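Local coordinates for protein carboxynorspermidine decarboxylase (Campylobacter jejuni subsp. jejuni 81116, PDB 3N29) that probably decarboxylates carboxynorspermidine to norspermidine, using pyridoxal-5'-phosphate as cofactor, at residues 274-279 against 372-377; 47-52 against 394-399; 119-124 against 141-146. All coordinates share one frame; numbering follows the deposited sequence.

Interaction 1 (274-279 against 372-377)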
loop_
_atom_site.group_PDB
_atom_site.type_symbol
_atom_site.label_atom_id
_atom_site.label_comp_id
_atom_site.label_asym_id
_atom_site.label_seq_id
_atom_site.Cartn_x
_atom_site.Cartn_y
_atom_site.Cartn_z
ATOM N N VAL A 274 -18.563 9.847 -5.105
ATOM C CA VAL A 274 -18.623 9.506 -6.506
ATOM C C VAL A 274 -18.535 8.003 -6.748
ATOM O O VAL A 274 -19.276 7.481 -7.498
ATOM C CB VAL A 274 -17.550 10.241 -7.300
ATOM C CG1 VAL A 274 -17.577 9.857 -8.701
ATOM C CG2 VAL A 274 -17.725 11.725 -7.176
ATOM N N GLY A 275 -17.623 7.342 -6.049
ATOM C CA GLY A 275 -17.361 5.933 -6.215
ATOM C C GLY A 275 -18.140 4.971 -5.350
ATOM O O GLY A 275 -18.023 3.805 -5.506
ATOM N N TRP A 276 -18.961 5.492 -4.469
ATOM C CA TRP A 276 -19.630 4.725 -3.461
ATOM C C TRP A 276 -20.566 3.700 -4.072
ATOM O O TRP A 276 -21.500 4.038 -4.744
ATOM C CB TRP A 276 -20.415 5.666 -2.509
ATOM C CG TRP A 276 -21.210 4.974 -1.483
ATOM C CD1 TRP A 276 -22.535 4.749 -1.503
ATOM C CD2 TRP A 276 -20.731 4.376 -0.295
ATOM N NE1 TRP A 276 -22.916 4.051 -0.422
ATOM C CE2 TRP A 276 -21.821 3.814 0.349
ATOM C CE3 TRP A 276 -19.475 4.245 0.282
ATOM C CZ2 TRP A 276 -21.696 3.139 1.538
ATOM C CZ3 TRP A 276 -19.360 3.590 1.456
ATOM C CH2 TRP A 276 -20.461 3.048 2.077
ATOM N N GLN A 277 -20.294 2.447 -3.764
ATOM C CA GLN A 277 -21.071 1.332 -4.232
ATOM C C GLN A 277 -21.230 1.319 -5.765
ATOM O O GLN A 277 -22.260 1.008 -6.261
ATOM C CB GLN A 277 -22.407 1.239 -3.505
ATOM C CG GLN A 277 -22.231 1.075 -2.049
ATOM C CD GLN A 277 -23.473 0.836 -1.261
ATOM O OE1 GLN A 277 -24.561 1.072 -1.704
ATOM N NE2 GLN A 277 -23.292 0.386 -0.055
ATOM N N THR A 278 -20.193 1.689 -6.475
ATOM C CA THR A 278 -20.186 1.594 -7.919
ATOM C C THR A 278 -19.594 0.307 -8.488
ATOM O O THR A 278 -19.673 0.083 -9.630
ATOM C CB THR A 278 -19.469 2.791 -8.566
ATOM O OG1 THR A 278 -18.106 2.814 -8.192
ATOM C CG2 THR A 278 -20.105 4.053 -8.154
ATOM N N GLY A 279 -18.928 -0.495 -7.687
ATOM C CA GLY A 279 -18.272 -1.665 -8.225
ATOM C C GLY A 279 -17.654 -2.622 -7.236
ATOM O O GLY A 279 -17.536 -2.307 -6.101
ATOM N N PHE A 372 -16.116 -9.254 -3.809
ATOM C CA PHE A 372 -15.931 -8.302 -2.710
ATOM C C PHE A 372 -16.645 -6.983 -3.086
ATOM O O PHE A 372 -16.322 -6.296 -4.102
ATOM C CB PHE A 372 -14.443 -8.065 -2.422
ATOM C CG PHE A 372 -13.746 -9.262 -1.848
ATOM C CD1 PHE A 372 -13.933 -9.602 -0.535
ATOM C CD2 PHE A 372 -12.987 -10.059 -2.640
ATOM C CE1 PHE A 372 -13.279 -10.782 -0.014
ATOM C CE2 PHE A 372 -12.382 -11.235 -2.170
ATOM C CZ PHE A 372 -12.526 -11.571 -0.845
ATOM N N LEU A 373 -17.581 -6.615 -2.229
ATOM C CA LEU A 373 -18.518 -5.503 -2.539
ATOM C C LEU A 373 -17.869 -4.138 -2.281
ATOM O O LEU A 373 -17.160 -3.960 -1.263
ATOM C CB LEU A 373 -19.808 -5.648 -1.693
ATOM C CG LEU A 373 -20.624 -6.908 -2.019
ATOM C CD1 LEU A 373 -21.897 -6.955 -1.077
ATOM C CD2 LEU A 373 -21.080 -6.941 -3.491
ATOM N N ASP A 374 -18.139 -3.172 -3.166
ATOM C CA ASP A 374 -17.793 -1.759 -2.942
ATOM C C ASP A 374 -16.326 -1.542 -2.840
ATOM O O ASP A 374 -15.796 -1.073 -1.804
ATOM C CB ASP A 374 -18.504 -1.200 -1.712
ATOM C CG ASP A 374 -18.370 0.307 -1.597
ATOM O OD1 ASP A 374 -18.185 0.973 -2.668
ATOM O OD2 ASP A 374 -18.513 0.822 -0.434
ATOM N N GLN A 375 -15.637 -1.880 -3.913
ATOM C CA GLN A 375 -14.205 -1.850 -3.960
ATOM C C GLN A 375 -13.591 -0.976 -5.068
ATOM O O GLN A 375 -12.476 -1.262 -5.524
ATOM C CB GLN A 375 -13.658 -3.275 -4.031
ATOM C CG GLN A 375 -13.972 -4.155 -2.785
ATOM C CD GLN A 375 -13.367 -3.661 -1.544
ATOM O OE1 GLN A 375 -13.941 -3.793 -0.446
ATOM N NE2 GLN A 375 -12.292 -2.987 -1.682
ATOM N N ILE A 376 -14.260 0.077 -5.463
ATOM C CA ILE A 376 -13.705 0.960 -6.470
ATOM C C ILE A 376 -13.064 2.203 -5.866
ATOM O O ILE A 376 -12.158 2.740 -6.472
ATOM C CB ILE A 376 -14.728 1.369 -7.613
ATOM C CG1 ILE A 376 -15.424 0.129 -8.144
ATOM C CG2 ILE A 376 -13.965 2.099 -8.722
ATOM C CD1 ILE A 376 -14.521 -0.902 -8.894
ATOM N N HIS A 377 -13.512 2.658 -4.688
ATOM C CA HIS A 377 -12.964 3.919 -4.078
ATOM C C HIS A 377 -11.937 3.546 -3.018
ATOM O O HIS A 377 -12.102 2.509 -2.372
ATOM C CB HIS A 377 -14.105 4.758 -3.500
ATOM C CG HIS A 377 -14.827 4.121 -2.341
ATOM N ND1 HIS A 377 -15.943 3.332 -2.480
ATOM C CD2 HIS A 377 -14.600 4.210 -1.004
ATOM C CE1 HIS A 377 -16.370 2.955 -1.282
ATOM N NE2 HIS A 377 -15.537 3.441 -0.376
HETATM O O HOH W 1 -17.060 1.080 -5.058
HETATM O O HOH W 2 -20.656 -0.281 1.107
#
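D374 meets the turn at G275-T278 with both carboxylate oxygens. D374 OD1 accepts a hydrogen bond from Q277 N at 2.8 Å; the amide approaches from above the carboxylate plane, 56° out of it. A chi1 of -170°, with CG trans to the backbone nitrogen, swings the carboxylate across to this N-H. D374 OD2 instead lies over one face of the W276 indole, 3.5 Å from W276 CZ3, where the carboxylate stands nearly upright on the ring. H377 runs alongside the indole, its CE1 3.7 Å from W276 CE3, in an oblique pairing. Farther along, Q375 N donates to G279 O at 2.9 Å, and I376 CG1 presses on G279 CA at 3.4 Å, tighter than usual van der Waals contact.

The next shell fixes these groups. One water donates to D374 OD1 (2.6 Å) and to G275 O while accepting from I376 N, so it stitches the two backbones together. T278 N closes a type II beta turn on G275 O, and T278 OG1 adds a second donor from the same face of that carbonyl, at 2.9 Å. Beyond, N280 OD1 holds D374 N, and N57 ND2 holds W276 O. Helix 272-275 and the loop after strand 369-372 thus meet beside the site of a beta/alpha-barrel PLP-dependent decarboxylase: E272, just upstream, and Y378, the next residue after H377, line both the cofactor and norspermidine pockets.

Interaction 2 (47-52 against 394-399); sequences YILEED and LMLLDH
Y47 to E50 pair in parallel with L394 to L397, the two short strand axes 4.6 Å apart at closest and 28° from parallel. The backbone ladder runs M395 N to Y47 O, L49 N to M395 O (2.9 Å), L397 N to L49 O (2.8 Å) and E51 N to L397 O. I48 CA and L396 CA add C-H...O contacts in between.

Around this ladder the side chains are closely packed and mostly buried. On one face Y47 and L394 lie side by side, with Y47 CD2 3.6 Å from L394 CD2, and L49 CD2 meets L396 CD1 at 4.0 Å. The other face carries I48 against M395 and L397. I48 and M395 also touch L403 of the adjoining strand, while strand 279-290 borders Y47 and I48 on the far side, so the pair lies within a larger sheet. Y47 OH, beyond its ring, reaches H305 O and N383 ND2.

Where strand gives way to helix 51-68, the buried E51 reaches across with CG trans to its backbone nitrogen (chi1 176°) and an extended chain. E51 OE1 takes H399 N at 2.9 Å, from 64° above the carboxylate plane. The same oxygen lies at the imidazole edge, in the ring plane, and accepts a weak bond from H399 ND1 at 3.2 Å. The loose side is the exposed rim of D52 and H399, where D52 OD1 comes no nearer than 3.7 Å, to H399 CA, and a water links D52 N to L397 O.

One clear and one weak donor from H399 thus tie the turn after strand 393-397 to the helix start. With R55 in a salt bridge to E51 OE2, they would be expected to stabilise the carboxylate charge, whereas the strands rely on backbone bonds and hydrocarbon packing.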
loop_
_atom_site.group_PDB
_atom_site.type_symbol
_atom_site.label_atom_id
_atom_site.label_comp_id
_atom_site.label_asym_id
_atom_site.label_seq_id
_atom_site.Cartn_x
_atom_site.Cartn_y
_atom_site.Cartn_z
ATOM N N TYR A 47 -11.194 -5.451 -10.866
ATOM C CA TYR A 47 -12.121 -4.499 -10.301
ATOM C C TYR A 47 -13.124 -4.154 -11.438
ATOM O O TYR A 47 -12.666 -3.789 -12.533
ATOM C CB TYR A 47 -11.447 -3.189 -9.902
ATOM C CG TYR A 47 -10.323 -3.254 -8.848
ATOM C CD1 TYR A 47 -10.610 -3.185 -7.519
ATOM C CD2 TYR A 47 -8.990 -3.416 -9.224
ATOM C CE1 TYR A 47 -9.610 -3.235 -6.575
ATOM C CE2 TYR A 47 -7.988 -3.447 -8.277
ATOM C CZ TYR A 47 -8.304 -3.414 -6.943
ATOM O OH TYR A 47 -7.273 -3.386 -5.972
ATOM N N ILE A 48 -14.413 -4.223 -11.170
ATOM C CA ILE A 48 -15.422 -3.980 -12.184
ATOM C C ILE A 48 -16.351 -2.843 -11.783
ATOM O O ILE A 48 -17.108 -2.916 -10.810
ATOM C CB ILE A 48 -16.183 -5.267 -12.518
ATOM C CG1 ILE A 48 -15.221 -6.399 -12.852
ATOM C CG2 ILE A 48 -17.159 -4.982 -13.730
ATOM C CD1 ILE A 48 -15.947 -7.720 -13.201
ATOM N N LEU A 49 -16.171 -1.728 -12.422
ATOM C CA LEU A 49 -17.049 -0.557 -12.185
ATOM C C LEU A 49 -18.298 -0.677 -13.021
ATOM O O LEU A 49 -18.208 -1.069 -14.194
ATOM C CB LEU A 49 -16.312 0.694 -12.527
ATOM C CG LEU A 49 -17.085 2.032 -12.564
ATOM C CD1 LEU A 49 -17.339 2.475 -11.216
ATOM C CD2 LEU A 49 -16.197 3.070 -13.148
ATOM N N GLU A 50 -19.439 -0.324 -12.435
ATOM C CA GLU A 50 -20.725 -0.466 -13.099
ATOM C C GLU A 50 -21.193 0.917 -13.500
ATOM O O GLU A 50 -21.407 1.759 -12.656
ATOM C CB GLU A 50 -21.709 -1.209 -12.233
ATOM C CG GLU A 50 -21.261 -2.635 -11.920
ATOM C CD GLU A 50 -22.112 -3.309 -10.856
ATOM O OE1 GLU A 50 -23.362 -3.355 -11.012
ATOM O OE2 GLU A 50 -21.546 -3.785 -9.857
ATOM N N GLU A 51 -21.254 1.151 -14.809
ATOM C CA GLU A 51 -21.640 2.457 -15.328
ATOM C C GLU A 51 -22.957 2.945 -14.757
ATOM O O GLU A 51 -23.069 4.109 -14.359
ATOM C CB GLU A 51 -21.608 2.479 -16.871
ATOM C CG GLU A 51 -22.090 3.775 -17.446
ATOM C CD GLU A 51 -21.964 3.834 -18.975
ATOM O OE1 GLU A 51 -21.490 2.864 -19.605
ATOM O OE2 GLU A 51 -22.359 4.879 -19.511
ATOM N N ASP A 52 -23.972 2.082 -14.743
ATOM C CA ASP A 52 -25.284 2.452 -14.259
ATOM C C ASP A 52 -25.249 2.999 -12.813
ATOM O O ASP A 52 -25.967 3.938 -12.483
ATOM C CB ASP A 52 -26.311 1.297 -14.336
ATOM C CG ASP A 52 -26.769 0.966 -15.803
ATOM O OD1 ASP A 52 -26.715 1.858 -16.688
ATOM O OD2 ASP A 52 -27.116 -0.220 -16.059
ATOM N N LEU A 394 -8.671 -3.601 -14.550
ATOM C CA LEU A 394 -9.747 -2.613 -14.449
ATOM C C LEU A 394 -10.730 -2.815 -15.592
ATOM O O LEU A 394 -10.350 -2.782 -16.751
ATOM C CB LEU A 394 -9.155 -1.228 -14.468
ATOM C CG LEU A 394 -8.030 -0.862 -13.502
ATOM C CD1 LEU A 394 -7.749 0.699 -13.626
ATOM C CD2 LEU A 394 -8.280 -1.341 -12.083
ATOM N N MET A 395 -11.998 -3.004 -15.265
ATOM C CA MET A 395 -13.032 -3.239 -16.247
ATOM C C MET A 395 -14.254 -2.383 -15.939
ATOM O O MET A 395 -14.471 -1.958 -14.786
ATOM C CB MET A 395 -13.440 -4.737 -16.239
ATOM C CG MET A 395 -12.250 -5.760 -16.402
ATOM S SD MET A 395 -12.883 -7.504 -16.573
ATOM C CE MET A 395 -12.972 -7.512 -18.343
ATOM N N LEU A 396 -15.027 -2.163 -16.973
ATOM C CA LEU A 396 -16.222 -1.350 -16.984
ATOM C C LEU A 396 -17.371 -2.171 -17.498
ATOM O O LEU A 396 -17.357 -2.605 -18.634
ATOM C CB LEU A 396 -16.006 -0.093 -17.845
ATOM C CG LEU A 396 -17.271 0.787 -17.906
ATOM C CD1 LEU A 396 -17.502 1.422 -16.576
ATOM C CD2 LEU A 396 -17.246 1.812 -19.034
ATOM N N LEU A 397 -18.412 -2.368 -16.689
ATOM C CA LEU A 397 -19.657 -2.923 -17.163
ATOM C C LEU A 397 -20.512 -1.752 -17.582
ATOM O O LEU A 397 -20.988 -0.984 -16.758
ATOM C CB LEU A 397 -20.376 -3.721 -16.060
ATOM C CG LEU A 397 -21.717 -4.357 -16.418
ATOM C CD1 LEU A 397 -21.489 -5.431 -17.495
ATOM C CD2 LEU A 397 -22.446 -4.991 -15.162
ATOM N N ASP A 398 -20.710 -1.616 -18.864
ATOM C CA ASP A 398 -21.289 -0.411 -19.413
ATOM C C ASP A 398 -22.786 -0.379 -19.387
ATOM O O ASP A 398 -23.417 -1.289 -18.881
ATOM C CB ASP A 398 -20.699 -0.085 -20.798
ATOM C CG ASP A 398 -21.183 -0.986 -21.890
ATOM O OD1 ASP A 398 -22.259 -1.617 -21.732
ATOM O OD2 ASP A 398 -20.515 -0.970 -22.977
ATOM N N HIS A 399 -23.374 0.699 -19.886
ATOM C CA HIS A 399 -24.831 0.879 -19.774
ATOM C C HIS A 399 -25.653 -0.097 -20.577
ATOM O O HIS A 399 -26.874 -0.207 -20.346
ATOM C CB HIS A 399 -25.220 2.308 -20.111
ATOM C CG HIS A 399 -24.928 2.688 -21.520
ATOM N ND1 HIS A 399 -23.684 3.123 -21.943
ATOM C CD2 HIS A 399 -25.721 2.672 -22.618
ATOM C CE1 HIS A 399 -23.740 3.382 -23.243
ATOM N NE2 HIS A 399 -24.962 3.122 -23.670
HETATM O O HOH W 3 -23.699 -0.646 -15.742
#

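Interaction 3 (119-124 against 141-146)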
loop_
_atom_site.group_PDB
_atom_site.type_symbol
_atom_site.label_atom_id
_atom_site.label_comp_id
_atom_site.label_asym_id
_atom_site.label_seq_id
_atom_site.Cartn_x
_atom_site.Cartn_y
_atom_site.Cartn_z
ATOM N N PRO A 119 -0.300 20.249 0.734
ATOM C CA PRO A 119 0.405 20.779 1.934
ATOM C C PRO A 119 1.808 21.261 1.685
ATOM O O PRO A 119 2.353 21.919 2.532
ATOM C CB PRO A 119 0.449 19.564 2.891
ATOM C CG PRO A 119 -0.394 18.518 2.243
ATOM C CD PRO A 119 -0.618 18.815 0.829
ATOM N N ALA A 120 2.371 20.895 0.547
ATOM C CA ALA A 120 3.801 20.967 0.247
ATOM C C ALA A 120 4.114 21.228 -1.198
ATOM O O ALA A 120 4.696 20.343 -1.769
ATOM C CB ALA A 120 4.493 19.594 0.617
ATOM N N PHE A 121 3.736 22.358 -1.832
ATOM C CA PHE A 121 4.129 22.611 -3.250
ATOM C C PHE A 121 5.635 22.778 -3.382
ATOM O O PHE A 121 6.271 23.371 -2.521
ATOM C CB PHE A 121 3.471 23.857 -3.874
ATOM C CG PHE A 121 1.980 23.740 -4.108
ATOM C CD1 PHE A 121 1.468 22.918 -5.101
ATOM C CD2 PHE A 121 1.106 24.462 -3.340
ATOM C CE1 PHE A 121 0.089 22.760 -5.282
ATOM C CE2 PHE A 121 -0.245 24.333 -3.507
ATOM C CZ PHE A 121 -0.775 23.472 -4.509
ATOM N N LYS A 122 6.201 22.314 -4.491
ATOM C CA LYS A 122 7.647 22.424 -4.705
ATOM C C LYS A 122 7.964 23.352 -5.899
ATOM O O LYS A 122 7.206 23.448 -6.872
ATOM C CB LYS A 122 8.259 21.040 -4.912
ATOM C CG LYS A 122 8.301 20.195 -3.622
ATOM C CD LYS A 122 8.720 18.723 -3.896
ATOM C CE LYS A 122 10.135 18.573 -4.318
ATOM N NZ LYS A 122 10.361 17.058 -4.463
ATOM N N GLU A 123 9.125 23.984 -5.866
ATOM C CA GLU A 123 9.522 24.860 -6.964
ATOM C C GLU A 123 9.571 24.232 -8.339
ATOM O O GLU A 123 9.299 24.933 -9.325
ATOM C CB GLU A 123 10.887 25.495 -6.679
ATOM C CG GLU A 123 10.810 26.418 -5.539
ATOM C CD GLU A 123 12.089 27.162 -5.309
ATOM O OE1 GLU A 123 12.714 27.586 -6.330
ATOM O OE2 GLU A 123 12.441 27.322 -4.110
ATOM N N ASP A 124 9.954 22.951 -8.429
ATOM C CA ASP A 124 10.176 22.301 -9.732
ATOM C C ASP A 124 8.836 21.980 -10.399
ATOM O O ASP A 124 8.759 21.647 -11.599
ATOM C CB ASP A 124 11.147 21.097 -9.645
ATOM C CG ASP A 124 10.688 19.981 -8.662
ATOM O OD1 ASP A 124 9.588 20.063 -8.088
ATOM O OD2 ASP A 124 11.429 18.960 -8.496
ATOM N N LEU A 141 0.729 30.489 4.912
ATOM C CA LEU A 141 1.044 31.827 4.383
ATOM C C LEU A 141 2.390 31.842 3.670
ATOM O O LEU A 141 2.530 32.490 2.630
ATOM C CB LEU A 141 1.031 32.856 5.511
ATOM C CG LEU A 141 -0.355 33.118 6.089
ATOM C CD1 LEU A 141 -0.260 34.192 7.219
ATOM C CD2 LEU A 141 -1.316 33.553 4.974
ATOM N N ALA A 142 3.375 31.114 4.240
ATOM C CA ALA A 142 4.720 30.991 3.650
ATOM C C ALA A 142 4.637 30.423 2.228
ATOM O O ALA A 142 5.235 30.977 1.297
ATOM C CB ALA A 142 5.646 30.150 4.527
ATOM N N GLN A 143 3.856 29.366 2.041
ATOM C CA GLN A 143 3.747 28.745 0.730
ATOM C C GLN A 143 3.055 29.728 -0.244
ATOM O O GLN A 143 3.525 29.927 -1.365
ATOM C CB GLN A 143 2.986 27.429 0.833
ATOM C CG GLN A 143 3.802 26.275 1.365
ATOM C CD GLN A 143 4.209 25.357 0.266
ATOM O OE1 GLN A 143 5.383 25.037 0.076
ATOM N NE2 GLN A 143 3.250 24.952 -0.479
ATOM N N PHE A 144 2.008 30.391 0.231
ATOM C CA PHE A 144 1.337 31.417 -0.556
ATOM C C PHE A 144 2.351 32.527 -0.929
ATOM O O PHE A 144 2.497 32.890 -2.111
ATOM C CB PHE A 144 0.158 31.960 0.213
ATOM C CG PHE A 144 -0.330 33.285 -0.231
ATOM C CD1 PHE A 144 -0.534 33.580 -1.590
ATOM C CD2 PHE A 144 -0.630 34.258 0.717
ATOM C CE1 PHE A 144 -0.989 34.874 -1.968
ATOM C CE2 PHE A 144 -1.094 35.526 0.353
ATOM C CZ PHE A 144 -1.279 35.821 -0.987
ATOM N N HIS A 145 3.057 33.035 0.043
ATOM C CA HIS A 145 3.965 34.151 -0.257
ATOM C C HIS A 145 5.088 33.695 -1.219
ATOM O O HIS A 145 5.609 34.481 -1.994
ATOM C CB HIS A 145 4.535 34.731 1.018
ATOM C CG HIS A 145 3.526 35.483 1.841
ATOM N ND1 HIS A 145 3.627 35.633 3.206
ATOM C CD2 HIS A 145 2.409 36.146 1.476
ATOM C CE1 HIS A 145 2.596 36.323 3.655
ATOM N NE2 HIS A 145 1.845 36.654 2.620
ATOM N N LYS A 146 5.508 32.446 -1.123
ATOM C CA LYS A 146 6.622 31.968 -1.921
ATOM C C LYS A 146 6.196 31.850 -3.412
ATOM O O LYS A 146 6.997 32.093 -4.315
ATOM C CB LYS A 146 7.034 30.613 -1.423
ATOM C CG LYS A 146 8.350 30.060 -1.934
ATOM C CD LYS A 146 8.448 28.581 -1.473
ATOM C CE LYS A 146 9.825 27.999 -1.676
ATOM N NZ LYS A 146 10.301 27.262 -0.435
#
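Two successive beta/alpha units of the eight-stranded barrel meet here, where F121, in the loop after strand 113-118, faces Q143 on helix 141-147. The Q143 side chain reaches over from the helix and crosses that of F121 at about a right angle, yet its amide plane is only 7° from the phenyl plane. A bend at chi2 (-103°) turns the amide toward the F121 backbone, leaving Q143 CD 3.7 Å from F121 N. As modelled, Q143 NE2 lies 3.0 Å from F121 N, two donors face to face, and Q143 OE1 lies 3.2 Å from F121 O, two acceptors. The amide has therefore probably been built the wrong way round, and if it is turned over both approaches may be hydrogen bonds. On that reading one side chain would serve both the N-H and the C=O of F121.

One helical turn on, K146 extends toward E123 and the two side chains cross roughly at a right angle. The closest approach is K146 CE to E123 OE2 at 3.6 Å, whereas K146 NZ stays 4.3 Å from E123 OE2, beyond a salt bridge. Both residues are exposed, so this edge is a loose electrostatic neighbourhood beside the buried F121-Q143 contact.

The second subunit also borders the contact, A120 packing on I297 and Q143 on D287 of that subunit. Within the chain, F121 and E123 pack on F147, farther along helix 141-147, and the far side of that helix sets F144 against L156 and L158 of strand 155-159.

Interactions 1 and 2 form one continuous block, their centres about 10 Å apart. The T278 O to E50 N approach of 2.8 Å is a probable hydrogen bond. In the same block I376 CD1 packs 3.8 Å from I48 O. Interaction 3 stands apart in the barrel, its nearest atoms about 19 Å from those of interaction 1 and about 24 Å from those of interaction 2, with which it lies on opposite sides of the chain's centre. Interactions 1 and 3 come near the active site by different routes: the H377 side chain is about 6 Å from bound norspermidine, and that of P119 about 8 Å from a bound pyridoxal-5'-phosphate. Interaction 2 is more remote, the Y47 side chain being about 12 Å from the bound norspermidine.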